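PDB 3CVG: putative metal binding protein from Coccidioides immitis, which is of unestablished function but probably binds a metal ion or small ligand in the manner of periplasmic binding proteins. Local coordinates for residues F107-P112 and D127-M132; S123-M128 and I221-T226; N140-V145 and L196-T201. All blocks are in the same frame, centred on the assembly; numbering follows the deposited sequence.

Contact 1 (F107-P112 and D127-M132)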
ATOM      1  N   PHE A 107      -4.276  -1.522   5.579  1.00 21.08           N
ATOM      2  CA  PHE A 107      -4.966  -2.577   4.839  1.00 21.44           C
ATOM      3  C   PHE A 107      -6.258  -2.871   5.612  1.00 20.23           C
ATOM      4  O   PHE A 107      -6.393  -2.488   6.779  1.00 19.89           O
ATOM      5  CB  PHE A 107      -4.117  -3.862   4.805  1.00 19.13           C
ATOM      6  CG  PHE A 107      -2.920  -3.796   3.879  1.00 21.06           C
ATOM      7  CD1 PHE A 107      -3.087  -3.754   2.499  1.00 17.92           C
ATOM      8  CD2 PHE A 107      -1.622  -3.818   4.396  1.00 21.59           C
ATOM      9  CE1 PHE A 107      -1.980  -3.742   1.639  1.00 21.52           C
ATOM     10  CE2 PHE A 107      -0.510  -3.805   3.548  1.00 20.34           C
ATOM     11  CZ  PHE A 107      -0.692  -3.767   2.165  1.00 21.56           C
HETATM   12  N   MSE A 108      -7.210  -3.534   4.964  1.00 20.59           N
HETATM   13  CA  MSE A 108      -8.444  -3.919   5.635  1.00 20.55           C
HETATM   14  C   MSE A 108      -8.999  -5.216   5.057  1.00 19.79           C
HETATM   15  O   MSE A 108      -8.813  -5.513   3.870  1.00 18.93           O
HETATM   16  CB  MSE A 108      -9.514  -2.808   5.565  1.00 26.23           C
HETATM   17  CG  MSE A 108      -9.505  -1.903   4.332  1.00 33.60           C
HETATM   18 SE   MSE A 108     -10.787  -0.395   4.508  1.00 48.11          SE
HETATM   19  CE  MSE A 108     -12.430  -1.308   4.066  1.00 39.57           C
ATOM     20  N   LEU A 109      -9.632  -6.009   5.918  1.00 17.75           N
ATOM     21  CA  LEU A 109     -10.262  -7.253   5.490  1.00 18.11           C
ATOM     22  C   LEU A 109     -11.742  -6.924   5.408  1.00 18.75           C
ATOM     23  O   LEU A 109     -12.345  -6.491   6.393  1.00 19.25           O
ATOM     24  CB  LEU A 109     -10.048  -8.366   6.513  1.00 17.96           C
ATOM     25  CG  LEU A 109     -10.780  -9.670   6.189  1.00 18.67           C
ATOM     26  CD1 LEU A 109     -10.217 -10.279   4.894  1.00 15.97           C
ATOM     27  CD2 LEU A 109     -10.640 -10.634   7.357  1.00 21.24           C
ATOM     28  N   ILE A 110     -12.319  -7.091   4.226  1.00 17.78           N
ATOM     29  CA  ILE A 110     -13.732  -6.804   4.048  1.00 18.19           C
ATOM     30  C   ILE A 110     -14.415  -8.057   3.499  1.00 19.29           C
ATOM     31  O   ILE A 110     -13.758  -8.939   2.943  1.00 18.03           O
ATOM     32  CB  ILE A 110     -13.925  -5.597   3.097  1.00 16.44           C
ATOM     33  CG1 ILE A 110     -13.477  -5.949   1.674  1.00 17.43           C
ATOM     34  CG2 ILE A 110     -13.099  -4.410   3.593  1.00 16.70           C
ATOM     35  CD1 ILE A 110     -14.574  -6.567   0.821  1.00 17.87           C
ATOM     36  N   GLY A 111     -15.731  -8.141   3.673  1.00 20.98           N
ATOM     37  CA  GLY A 111     -16.467  -9.296   3.187  1.00 20.57           C
ATOM     38  C   GLY A 111     -17.945  -8.979   3.041  1.00 21.95           C
ATOM     39  O   GLY A 111     -18.382  -7.878   3.386  1.00 21.14           O
ATOM     40  N   PRO A 112     -18.749  -9.926   2.535  1.00 22.91           N
ATOM     41  CA  PRO A 112     -20.185  -9.694   2.359  1.00 21.00           C
ATOM     42  C   PRO A 112     -20.968  -9.593   3.667  1.00 22.33           C
ATOM     43  O   PRO A 112     -20.579 -10.163   4.686  1.00 23.54           O
ATOM     44  CB  PRO A 112     -20.620 -10.891   1.516  1.00 20.43           C
ATOM     45  CG  PRO A 112     -19.751 -11.985   2.034  1.00 22.15           C
ATOM     46  CD  PRO A 112     -18.388 -11.307   2.158  1.00 21.28           C
ATOM     47  N   ASP A 127      -6.914 -15.203  13.467  1.00 25.81           N
ATOM     48  CA  ASP A 127      -8.023 -16.092  13.765  1.00 27.99           C
ATOM     49  C   ASP A 127      -9.142 -15.927  12.736  1.00 27.30           C
ATOM     50  O   ASP A 127      -9.923 -16.850  12.511  1.00 28.33           O
ATOM     51  CB  ASP A 127      -8.536 -15.841  15.186  1.00 32.43           C
ATOM     52  CG  ASP A 127      -7.466 -16.102  16.241  1.00 37.82           C
ATOM     53  OD1 ASP A 127      -6.764 -17.134  16.126  1.00 40.22           O
ATOM     54  OD2 ASP A 127      -7.317 -15.290  17.184  1.00 39.88           O
HETATM   55  N   MSE A 128      -9.224 -14.755  12.112  1.00 24.97           N
HETATM   56  CA  MSE A 128     -10.244 -14.532  11.091  1.00 24.37           C
HETATM   57  C   MSE A 128      -9.874 -15.369   9.877  1.00 23.10           C
HETATM   58  O   MSE A 128     -10.728 -16.005   9.269  1.00 24.41           O
HETATM   59  CB  MSE A 128     -10.330 -13.049  10.702  1.00 22.67           C
HETATM   60  CG  MSE A 128     -11.147 -12.219  11.682  1.00 25.89           C
HETATM   61 SE   MSE A 128     -11.226 -10.365  11.222  1.00 33.84          SE
HETATM   62  CE  MSE A 128      -9.848  -9.733  12.402  1.00 32.35           C
ATOM     63  N   PHE A 129      -8.587 -15.373   9.541  1.00 22.95           N
ATOM     64  CA  PHE A 129      -8.109 -16.156   8.412  1.00 22.79           C
ATOM     65  C   PHE A 129      -8.309 -17.643   8.683  1.00 21.36           C
ATOM     66  O   PHE A 129      -8.706 -18.387   7.795  1.00 17.74           O
ATOM     67  CB  PHE A 129      -6.635 -15.841   8.126  1.00 20.54           C
ATOM     68  CG  PHE A 129      -6.452 -14.696   7.170  1.00 21.01           C
ATOM     69  CD1 PHE A 129      -6.798 -13.398   7.542  1.00 20.05           C
ATOM     70  CD2 PHE A 129      -6.021 -14.928   5.863  1.00 18.72           C
ATOM     71  CE1 PHE A 129      -6.723 -12.347   6.626  1.00 18.61           C
ATOM     72  CE2 PHE A 129      -5.948 -13.880   4.940  1.00 20.87           C
ATOM     73  CZ  PHE A 129      -6.300 -12.593   5.323  1.00 18.65           C
ATOM     74  N   SER A 130      -8.056 -18.071   9.917  1.00 23.71           N
ATOM     75  CA  SER A 130      -8.252 -19.472  10.284  1.00 23.64           C
ATOM     76  C   SER A 130      -9.724 -19.855  10.104  1.00 25.17           C
ATOM     77  O   SER A 130     -10.048 -20.935   9.598  1.00 27.03           O
ATOM     78  CB  SER A 130      -7.841 -19.700  11.741  1.00 27.79           C
ATOM     79  OG  SER A 130      -8.239 -20.991  12.186  1.00 28.83           O
ATOM     80  N   LYS A 131     -10.611 -18.957  10.518  1.00 24.94           N
ATOM     81  CA  LYS A 131     -12.050 -19.181  10.417  1.00 25.45           C
ATOM     82  C   LYS A 131     -12.515 -19.260   8.958  1.00 24.51           C
ATOM     83  O   LYS A 131     -13.311 -20.132   8.601  1.00 23.57           O
ATOM     84  CB  LYS A 131     -12.799 -18.057  11.142  1.00 28.23           C
ATOM     85  CG  LYS A 131     -14.087 -18.498  11.816  1.00 32.53           C
ATOM     86  CD  LYS A 131     -14.566 -17.431  12.794  1.00 36.58           C
ATOM     87  CE  LYS A 131     -15.760 -17.897  13.611  1.00 39.30           C
ATOM     88  NZ  LYS A 131     -16.093 -16.920  14.689  1.00 40.89           N
HETATM   89  N   MSE A 132     -12.039 -18.343   8.119  1.00 22.76           N
HETATM   90  CA  MSE A 132     -12.415 -18.364   6.710  1.00 21.51           C
HETATM   91  C   MSE A 132     -11.980 -19.679   6.072  1.00 21.44           C
HETATM   92  O   MSE A 132     -12.755 -20.314   5.357  1.00 23.43           O
HETATM   93  CB  MSE A 132     -11.775 -17.190   5.952  1.00 21.52           C
HETATM   94  CG  MSE A 132     -12.499 -15.844   6.119  1.00 23.33           C
HETATM   95 SE   MSE A 132     -11.726 -14.382   5.067  1.00 29.34          SE
HETATM   96  CE  MSE A 132     -11.756 -15.228   3.332  1.00 34.43           C
TER
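The amide of Met132 donates to Met128 O at 2.9 Å, a helical bond that sets the two selenomethionines one turn apart, and both reach for the same leucine. Leu109, on strand 100-111, meets them without a polar bond to the helix. Its CG lies anti to the backbone N (chi1 175°), which carries both methyls toward the helix. CD2 comes closest to the helix, 3.9 Å from Met128 SE and 4.1 Å from Met128 CB, the leucine and selenomethionine lying side by side, running opposite ways. The same methyl comes obliquely to the Phe129 ring, 4.3 Å from CE1, while CD1 approaches Met132 SE at 4.4 Å. Branching at CG lets one residue serve three partners, two adjacent and one a turn later, and both SE atoms lie beside its methyls in loose van der Waals contact. Behind this cluster the ring of Phe129 makes an edge-to-face contact with Trp164, and the backbone of Leu109 is bonded to Tyr222 and Lys223 on strand 220-224. The axes of the strand and helix segments pass 11.6 Å apart at 31°, a helix laid on a sheet through an apolar layer, consistent with an alpha/beta lobe of the periplasmic-binding-protein fold.

Contact 2 (S123-M128 and I221-T226); sequences SDIADM and IYKKGT
Met128 presses its terminal methyl against the root of Lys223, and here the contact is tight: CE lies 3.6 Å from Lys223 CB and stays within packing distance of CG and CD, so the methyl rests along the aliphatic part of the lysine. The selenomethionine chain runs roughly perpendicular to the lysine. A bend at the last torsion of Met128 (chi3 -98°) turns CE onto the lysine and leaves SE 3.8 Å from Tyr222 O. One turn earlier in the helix, Ile125 adds a slacker touch, its CD1 standing 4.3 Å from Lys223 CB. The strand can offer both Tyr222 and Lys223 to this side because it carries a classic beta bulge, in which the two consecutive residues face Leu109 on the neighbouring strand 100-111. From there the tyrosine leads away from the helix, its hydroxyl bonded to Pro112 O. Matters are looser toward the polar end of Lys223. Its chain bends at chi2 and chi4 and curls NZ round to hydrogen-bond Lys224 O of the next residue, 3.1 Å away, from well above that carbonyl's plane; NZ also makes a long, weak ion pair with Asp231. The exposed side also holds the helix start, where Asp124, as N-cap, takes the N-H of Ala126 on OD1 through the anti lone pair, at 2.7 Å and 158°.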
ATOM      1  N   SER A 123     -12.127 -10.539  16.985  1.00 40.24           N
ATOM      2  CA  SER A 123     -11.124 -11.574  16.728  1.00 37.25           C
ATOM      3  C   SER A 123      -9.839 -10.989  16.145  1.00 35.34           C
ATOM      4  O   SER A 123      -9.863  -9.934  15.519  1.00 34.75           O
ATOM      5  CB  SER A 123     -11.669 -12.617  15.744  1.00 37.83           C
ATOM      6  OG  SER A 123     -12.838 -13.246  16.233  1.00 39.64           O
ATOM      7  N   ASP A 124      -8.721 -11.675  16.360  1.00 32.43           N
ATOM      8  CA  ASP A 124      -7.432 -11.249  15.817  1.00 31.42           C
ATOM      9  C   ASP A 124      -7.492 -11.578  14.320  1.00 29.16           C
ATOM     10  O   ASP A 124      -8.190 -12.514  13.920  1.00 26.06           O
ATOM     11  CB  ASP A 124      -6.289 -12.026  16.485  1.00 34.18           C
ATOM     12  CG  ASP A 124      -4.918 -11.685  15.903  1.00 38.63           C
ATOM     13  OD1 ASP A 124      -4.657 -12.026  14.727  1.00 40.82           O
ATOM     14  OD2 ASP A 124      -4.092 -11.076  16.621  1.00 39.92           O
ATOM     15  N   ILE A 125      -6.775 -10.816  13.497  1.00 27.18           N
ATOM     16  CA  ILE A 125      -6.797 -11.047  12.056  1.00 25.62           C
ATOM     17  C   ILE A 125      -6.417 -12.490  11.696  1.00 25.38           C
ATOM     18  O   ILE A 125      -7.010 -13.085  10.792  1.00 24.52           O
ATOM     19  CB  ILE A 125      -5.870 -10.030  11.307  1.00 26.09           C
ATOM     20  CG1 ILE A 125      -5.986 -10.220   9.792  1.00 24.63           C
ATOM     21  CG2 ILE A 125      -4.430 -10.198  11.743  1.00 25.67           C
ATOM     22  CD1 ILE A 125      -7.379  -9.970   9.247  1.00 25.18           C
ATOM     23  N   ALA A 126      -5.450 -13.055  12.413  1.00 24.03           N
ATOM     24  CA  ALA A 126      -5.018 -14.424  12.149  1.00 25.45           C
ATOM     25  C   ALA A 126      -6.157 -15.410  12.394  1.00 26.13           C
ATOM     26  O   ALA A 126      -6.361 -16.336  11.611  1.00 22.45           O
ATOM     27  CB  ALA A 126      -3.817 -14.778  13.011  1.00 23.24           C
ATOM     28  N   ASP A 127      -6.914 -15.203  13.467  1.00 25.81           N
ATOM     29  CA  ASP A 127      -8.023 -16.092  13.765  1.00 27.99           C
ATOM     30  C   ASP A 127      -9.142 -15.927  12.736  1.00 27.30           C
ATOM     31  O   ASP A 127      -9.923 -16.850  12.511  1.00 28.33           O
ATOM     32  CB  ASP A 127      -8.536 -15.841  15.186  1.00 32.43           C
ATOM     33  CG  ASP A 127      -7.466 -16.102  16.241  1.00 37.82           C
ATOM     34  OD1 ASP A 127      -6.764 -17.134  16.126  1.00 40.22           O
ATOM     35  OD2 ASP A 127      -7.317 -15.290  17.184  1.00 39.88           O
HETATM   36  N   MSE A 128      -9.224 -14.755  12.112  1.00 24.97           N
HETATM   37  CA  MSE A 128     -10.244 -14.532  11.091  1.00 24.37           C
HETATM   38  C   MSE A 128      -9.874 -15.369   9.877  1.00 23.10           C
HETATM   39  O   MSE A 128     -10.728 -16.005   9.269  1.00 24.41           O
HETATM   40  CB  MSE A 128     -10.330 -13.049  10.702  1.00 22.67           C
HETATM   41  CG  MSE A 128     -11.147 -12.219  11.682  1.00 25.89           C
HETATM   42 SE   MSE A 128     -11.226 -10.365  11.222  1.00 33.84          SE
HETATM   43  CE  MSE A 128      -9.848  -9.733  12.402  1.00 32.35           C
ATOM     44  N   ILE A 221     -16.714  -4.077   6.864  1.00 23.51           N
ATOM     45  CA  ILE A 221     -15.295  -3.998   7.218  1.00 23.93           C
ATOM     46  C   ILE A 221     -15.109  -4.867   8.449  1.00 23.51           C
ATOM     47  O   ILE A 221     -15.565  -4.509   9.533  1.00 24.48           O
ATOM     48  CB  ILE A 221     -14.863  -2.548   7.571  1.00 23.51           C
ATOM     49  CG1 ILE A 221     -14.989  -1.657   6.340  1.00 23.51           C
ATOM     50  CG2 ILE A 221     -13.415  -2.533   8.104  1.00 23.64           C
ATOM     51  CD1 ILE A 221     -14.823  -0.165   6.638  1.00 23.55           C
ATOM     52  N   TYR A 222     -14.456  -6.013   8.288  1.00 22.15           N
ATOM     53  CA  TYR A 222     -14.241  -6.912   9.415  1.00 23.06           C
ATOM     54  C   TYR A 222     -12.995  -6.564  10.220  1.00 23.38           C
ATOM     55  O   TYR A 222     -12.887  -6.918  11.389  1.00 23.35           O
ATOM     56  CB  TYR A 222     -14.191  -8.363   8.924  1.00 21.97           C
ATOM     57  CG  TYR A 222     -15.540  -8.843   8.441  1.00 24.20           C
ATOM     58  CD1 TYR A 222     -16.564  -9.116   9.349  1.00 24.14           C
ATOM     59  CD2 TYR A 222     -15.822  -8.949   7.078  1.00 22.45           C
ATOM     60  CE1 TYR A 222     -17.835  -9.470   8.920  1.00 24.66           C
ATOM     61  CE2 TYR A 222     -17.099  -9.305   6.635  1.00 25.33           C
ATOM     62  CZ  TYR A 222     -18.099  -9.562   7.567  1.00 24.58           C
ATOM     63  OH  TYR A 222     -19.373  -9.871   7.150  1.00 26.63           O
ATOM     64  N   LYS A 223     -12.054  -5.863   9.597  1.00 23.31           N
ATOM     65  CA  LYS A 223     -10.839  -5.475  10.295  1.00 24.71           C
ATOM     66  C   LYS A 223     -10.110  -4.415   9.499  1.00 24.68           C
ATOM     67  O   LYS A 223      -9.872  -4.585   8.306  1.00 22.69           O
ATOM     68  CB  LYS A 223      -9.917  -6.683  10.496  1.00 25.41           C
ATOM     69  CG  LYS A 223      -8.672  -6.390  11.337  1.00 27.62           C
ATOM     70  CD  LYS A 223      -9.029  -5.975  12.761  1.00 31.06           C
ATOM     71  CE  LYS A 223      -7.780  -5.741  13.615  1.00 37.25           C
ATOM     72  NZ  LYS A 223      -6.885  -4.627  13.114  1.00 39.25           N
ATOM     73  N   LYS A 224      -9.774  -3.318  10.173  1.00 23.38           N
ATOM     74  CA  LYS A 224      -9.056  -2.208   9.563  1.00 24.23           C
ATOM     75  C   LYS A 224      -7.751  -2.042  10.323  1.00 23.67           C
ATOM     76  O   LYS A 224      -7.735  -2.071  11.556  1.00 21.21           O
ATOM     77  CB  LYS A 224      -9.869  -0.912   9.661  1.00 26.07           C
ATOM     78  CG  LYS A 224      -9.226   0.264   8.935  1.00 30.34           C
ATOM     79  CD  LYS A 224      -9.942   1.577   9.238  1.00 34.76           C
ATOM     80  CE  LYS A 224      -9.424   2.706   8.356  1.00 36.04           C
ATOM     81  NZ  LYS A 224     -10.129   3.998   8.623  1.00 37.18           N
ATOM     82  N   GLY A 225      -6.655  -1.875   9.592  1.00 23.81           N
ATOM     83  CA  GLY A 225      -5.369  -1.718  10.241  1.00 24.11           C
ATOM     84  C   GLY A 225      -5.280  -0.460  11.091  1.00 23.25           C
ATOM     85  O   GLY A 225      -5.832   0.577  10.731  1.00 20.83           O
ATOM     86  N   THR A 226      -4.602  -0.562  12.229  1.00 23.71           N
ATOM     87  CA  THR A 226      -4.414   0.583  13.118  1.00 25.17           C
ATOM     88  C   THR A 226      -2.993   1.072  12.893  1.00 25.77           C
ATOM     89  O   THR A 226      -2.302   0.587  11.998  1.00 24.84           O
ATOM     90  CB  THR A 226      -4.546   0.195  14.612  1.00 23.66           C
ATOM     91  OG1 THR A 226      -3.511  -0.728  14.960  1.00 24.72           O
ATOM     92  CG2 THR A 226      -5.895  -0.433  14.889  1.00 24.13           C
TER

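Contact 3 (N140-V145 and L196-T201); sequences NTKPPV and LLREYT
Arg198 meets Pro143 just where helix 187-196 has ended in a Schellman motif, its positive phi (62°) turning the chain toward strand 200-204. With CG beside the backbone N (chi1 -65°) and a bend at chi3, the side chain brings one face of its guanidinium over the CB-CG edge of the proline, the ring being tilted. Pro143 CB sits over the centre of that face, 3.6 Å above the plane, and CG lies 3.9 Å from Arg198 NH1. The proline follows a cis peptide bond, and its own carbonyl is held from within the loop by Thr141 OG1, 2.7 Å from Pro143 O. On the exposed side Lys142 comes in obliquely, with NZ 3.8 Å from Arg198 NH2. The backbone of Arg198 is tied to the loop through solvent: water 1 donates to Arg198 O at 3.0 Å and to Pro144 O at 2.9 Å. Water 2 also bridges the two oxygens but, with further acceptors around it, cannot serve all at once. Next, Glu199 sends its carboxylate out of this interface to a salt bridge with Arg146 and a hydrogen bond with His181. Tyr200 then returns to the contact, its CE2 meeting Val145 CG1 obliquely at 4.2 Å, while its hydroxyl bonds with Asn115 and with the amide of Ala117. No direct hydrogen bond joins 140-145 to 196-201, a backbone bond coming just beyond, between Tyr200 and Arg146. The contact thus rests on apolar and guanidinium-face packing and bridging water; the two like charges on the exposed side would tend to repel, a cost solvent probably softens.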
ATOM      1  N   ASN A 140     -20.129 -25.495   2.790  1.00 41.81           N
ATOM      2  CA  ASN A 140     -21.571 -25.670   2.947  1.00 40.89           C
ATOM      3  C   ASN A 140     -22.218 -24.455   3.600  1.00 39.62           C
ATOM      4  O   ASN A 140     -22.978 -24.585   4.563  1.00 39.65           O
ATOM      5  CB  ASN A 140     -21.836 -26.903   3.806  1.00 43.85           C
ATOM      6  CG  ASN A 140     -21.179 -26.802   5.164  1.00 45.98           C
ATOM      7  OD1 ASN A 140     -20.187 -26.088   5.327  1.00 48.37           O
ATOM      8  ND2 ASN A 140     -21.717 -27.516   6.145  1.00 47.17           N
ATOM      9  N   THR A 141     -21.906 -23.273   3.085  1.00 35.85           N
ATOM     10  CA  THR A 141     -22.470 -22.045   3.623  1.00 33.13           C
ATOM     11  C   THR A 141     -23.112 -21.286   2.482  1.00 32.31           C
ATOM     12  O   THR A 141     -22.861 -21.582   1.311  1.00 29.86           O
ATOM     13  CB  THR A 141     -21.391 -21.142   4.249  1.00 32.74           C
ATOM     14  OG1 THR A 141     -20.457 -20.734   3.236  1.00 29.25           O
ATOM     15  CG2 THR A 141     -20.657 -21.884   5.352  1.00 30.89           C
ATOM     16  N   LYS A 142     -23.945 -20.313   2.822  1.00 31.56           N
ATOM     17  CA  LYS A 142     -24.595 -19.513   1.802  1.00 32.66           C
ATOM     18  C   LYS A 142     -24.374 -18.031   2.077  1.00 31.59           C
ATOM     19  O   LYS A 142     -24.877 -17.489   3.054  1.00 33.98           O
ATOM     20  CB  LYS A 142     -26.094 -19.815   1.740  1.00 34.89           C
ATOM     21  CG  LYS A 142     -26.745 -19.298   0.459  1.00 38.39           C
ATOM     22  CD  LYS A 142     -25.977 -19.809  -0.764  1.00 39.10           C
ATOM     23  CE  LYS A 142     -25.810 -18.724  -1.814  1.00 38.68           C
ATOM     24  NZ  LYS A 142     -24.934 -19.169  -2.924  1.00 37.29           N
ATOM     25  N   PRO A 143     -23.591 -17.363   1.220  1.00 30.35           N
ATOM     26  CA  PRO A 143     -22.952 -17.992   0.058  1.00 28.28           C
ATOM     27  C   PRO A 143     -21.693 -18.753   0.484  1.00 25.81           C
ATOM     28  O   PRO A 143     -21.328 -18.751   1.658  1.00 24.15           O
ATOM     29  CB  PRO A 143     -22.636 -16.797  -0.831  1.00 29.08           C
ATOM     30  CG  PRO A 143     -22.267 -15.743   0.186  1.00 28.87           C
ATOM     31  CD  PRO A 143     -23.344 -15.908   1.237  1.00 29.54           C
ATOM     32  N   PRO A 144     -21.032 -19.444  -0.457  1.00 24.78           N
ATOM     33  CA  PRO A 144     -19.827 -20.159  -0.030  1.00 24.45           C
ATOM     34  C   PRO A 144     -18.740 -19.144   0.338  1.00 23.55           C
ATOM     35  O   PRO A 144     -18.725 -18.026  -0.181  1.00 23.12           O
ATOM     36  CB  PRO A 144     -19.464 -20.988  -1.261  1.00 24.47           C
ATOM     37  CG  PRO A 144     -19.920 -20.117  -2.389  1.00 26.78           C
ATOM     38  CD  PRO A 144     -21.268 -19.616  -1.901  1.00 24.74           C
ATOM     39  N   VAL A 145     -17.849 -19.526   1.245  1.00 23.45           N
ATOM     40  CA  VAL A 145     -16.770 -18.634   1.654  1.00 22.44           C
ATOM     41  C   VAL A 145     -15.664 -18.665   0.601  1.00 21.24           C
ATOM     42  O   VAL A 145     -15.079 -19.716   0.345  1.00 20.05           O
ATOM     43  CB  VAL A 145     -16.184 -19.069   3.010  1.00 24.12           C
ATOM     44  CG1 VAL A 145     -14.980 -18.208   3.372  1.00 20.45           C
ATOM     45  CG2 VAL A 145     -17.258 -18.964   4.089  1.00 22.03           C
ATOM     46  N   LEU A 196     -19.157  -7.528  -5.523  1.00 18.71           N
ATOM     47  CA  LEU A 196     -20.179  -8.054  -6.428  1.00 21.11           C
ATOM     48  C   LEU A 196     -20.308  -9.567  -6.319  1.00 20.99           C
ATOM     49  O   LEU A 196     -21.401 -10.116  -6.440  1.00 18.85           O
ATOM     50  CB  LEU A 196     -19.851  -7.698  -7.881  1.00 21.82           C
ATOM     51  CG  LEU A 196     -19.940  -6.234  -8.322  1.00 24.51           C
ATOM     52  CD1 LEU A 196     -19.552  -6.104  -9.790  1.00 25.90           C
ATOM     53  CD2 LEU A 196     -21.354  -5.728  -8.110  1.00 26.64           C
ATOM     54  N   LEU A 197     -19.187 -10.240  -6.084  1.00 20.31           N
ATOM     55  CA  LEU A 197     -19.174 -11.694  -5.993  1.00 21.34           C
ATOM     56  C   LEU A 197     -19.418 -12.220  -4.589  1.00 21.00           C
ATOM     57  O   LEU A 197     -19.477 -13.430  -4.388  1.00 21.06           O
ATOM     58  CB  LEU A 197     -17.828 -12.223  -6.487  1.00 19.77           C
ATOM     59  CG  LEU A 197     -17.452 -11.895  -7.929  1.00 21.07           C
ATOM     60  CD1 LEU A 197     -15.953 -12.064  -8.093  1.00 17.93           C
ATOM     61  CD2 LEU A 197     -18.228 -12.795  -8.896  1.00 20.80           C
ATOM     62  N   ARG A 198     -19.552 -11.313  -3.625  1.00 21.42           N
ATOM     63  CA  ARG A 198     -19.758 -11.690  -2.229  1.00 20.13           C
ATOM     64  C   ARG A 198     -18.583 -12.498  -1.674  1.00 20.58           C
ATOM     65  O   ARG A 198     -18.767 -13.566  -1.092  1.00 18.06           O
ATOM     66  CB  ARG A 198     -21.060 -12.485  -2.065  1.00 23.73           C
ATOM     67  CG  ARG A 198     -22.310 -11.680  -2.388  1.00 27.02           C
ATOM     68  CD  ARG A 198     -23.567 -12.503  -2.147  1.00 33.00           C
ATOM     69  NE  ARG A 198     -23.695 -13.565  -3.140  1.00 37.88           N
ATOM     70  CZ  ARG A 198     -24.533 -14.588  -3.038  1.00 39.92           C
ATOM     71  NH1 ARG A 198     -25.328 -14.697  -1.978  1.00 40.92           N
ATOM     72  NH2 ARG A 198     -24.577 -15.502  -3.998  1.00 38.61           N
ATOM     73  N   GLU A 199     -17.372 -11.982  -1.858  1.00 18.76           N
ATOM     74  CA  GLU A 199     -16.180 -12.655  -1.363  1.00 17.20           C
ATOM     75  C   GLU A 199     -15.432 -11.757  -0.386  1.00 17.93           C
ATOM     76  O   GLU A 199     -15.587 -10.528  -0.395  1.00 16.28           O
ATOM     77  CB  GLU A 199     -15.245 -13.013  -2.526  1.00 18.11           C
ATOM     78  CG  GLU A 199     -15.912 -13.794  -3.645  1.00 18.54           C
ATOM     79  CD  GLU A 199     -14.969 -14.153  -4.784  1.00 20.38           C
ATOM     80  OE1 GLU A 199     -13.927 -13.479  -4.971  1.00 24.49           O
ATOM     81  OE2 GLU A 199     -15.285 -15.110  -5.514  1.00 21.14           O
ATOM     82  N   TYR A 200     -14.633 -12.377   0.471  1.00 17.62           N
ATOM     83  CA  TYR A 200     -13.817 -11.630   1.408  1.00 18.48           C
ATOM     84  C   TYR A 200     -12.550 -11.278   0.640  1.00 18.48           C
ATOM     85  O   TYR A 200     -12.193 -11.963  -0.325  1.00 16.09           O
ATOM     86  CB  TYR A 200     -13.430 -12.491   2.607  1.00 18.65           C
ATOM     87  CG  TYR A 200     -14.586 -12.886   3.500  1.00 19.66           C
ATOM     88  CD1 TYR A 200     -14.815 -12.231   4.711  1.00 20.06           C
ATOM     89  CD2 TYR A 200     -15.426 -13.944   3.152  1.00 20.15           C
ATOM     90  CE1 TYR A 200     -15.854 -12.626   5.563  1.00 21.50           C
ATOM     91  CE2 TYR A 200     -16.464 -14.349   3.995  1.00 23.53           C
ATOM     92  CZ  TYR A 200     -16.673 -13.687   5.201  1.00 23.21           C
ATOM     93  OH  TYR A 200     -17.688 -14.103   6.040  1.00 23.77           O
ATOM     94  N   THR A 201     -11.886 -10.203   1.047  1.00 17.57           N
ATOM     95  CA  THR A 201     -10.649  -9.816   0.400  1.00 17.52           C
ATOM     96  C   THR A 201      -9.898  -8.794   1.234  1.00 17.35           C
ATOM     97  O   THR A 201     -10.493  -8.078   2.040  1.00 17.99           O
ATOM     98  CB  THR A 201     -10.899  -9.196  -0.994  1.00 18.49           C
ATOM     99  OG1 THR A 201      -9.657  -9.102  -1.694  1.00 17.59           O
ATOM    100  CG2 THR A 201     -11.491  -7.784  -0.865  1.00 15.83           C
TER
HETATM  101  O   HOH W   1     -17.500 -15.605   0.778  1.00 19.24           O
HETATM  102  O   HOH W   2     -19.101 -16.171  -2.504  1.00 33.17           O

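One helix, 125-138, serves both contact 1 and contact 2, whose centres lie about 6 Å apart: Met128 belongs to each, touching strand 100-111 in one and strand 220-224 in the other. Those strands are neighbours, linked by a probable hydrogen bond of 2.8 Å from Leu109 N to Lys223 O. Contact 3 stands about 12 Å from contact 1, centre to centre, and about 17 Å from contact 2. It joins contact 1 through strand 200-204, where Thr201 N lies 2.9 Å from Ile110 O, and through Met132 CE, 3.3 Å from Tyr200 CB; it touches contact 2 where Tyr222 CE2 lies 3.7 Å from Tyr200 CE1. Contact 3 lies farthest from the chain's centre.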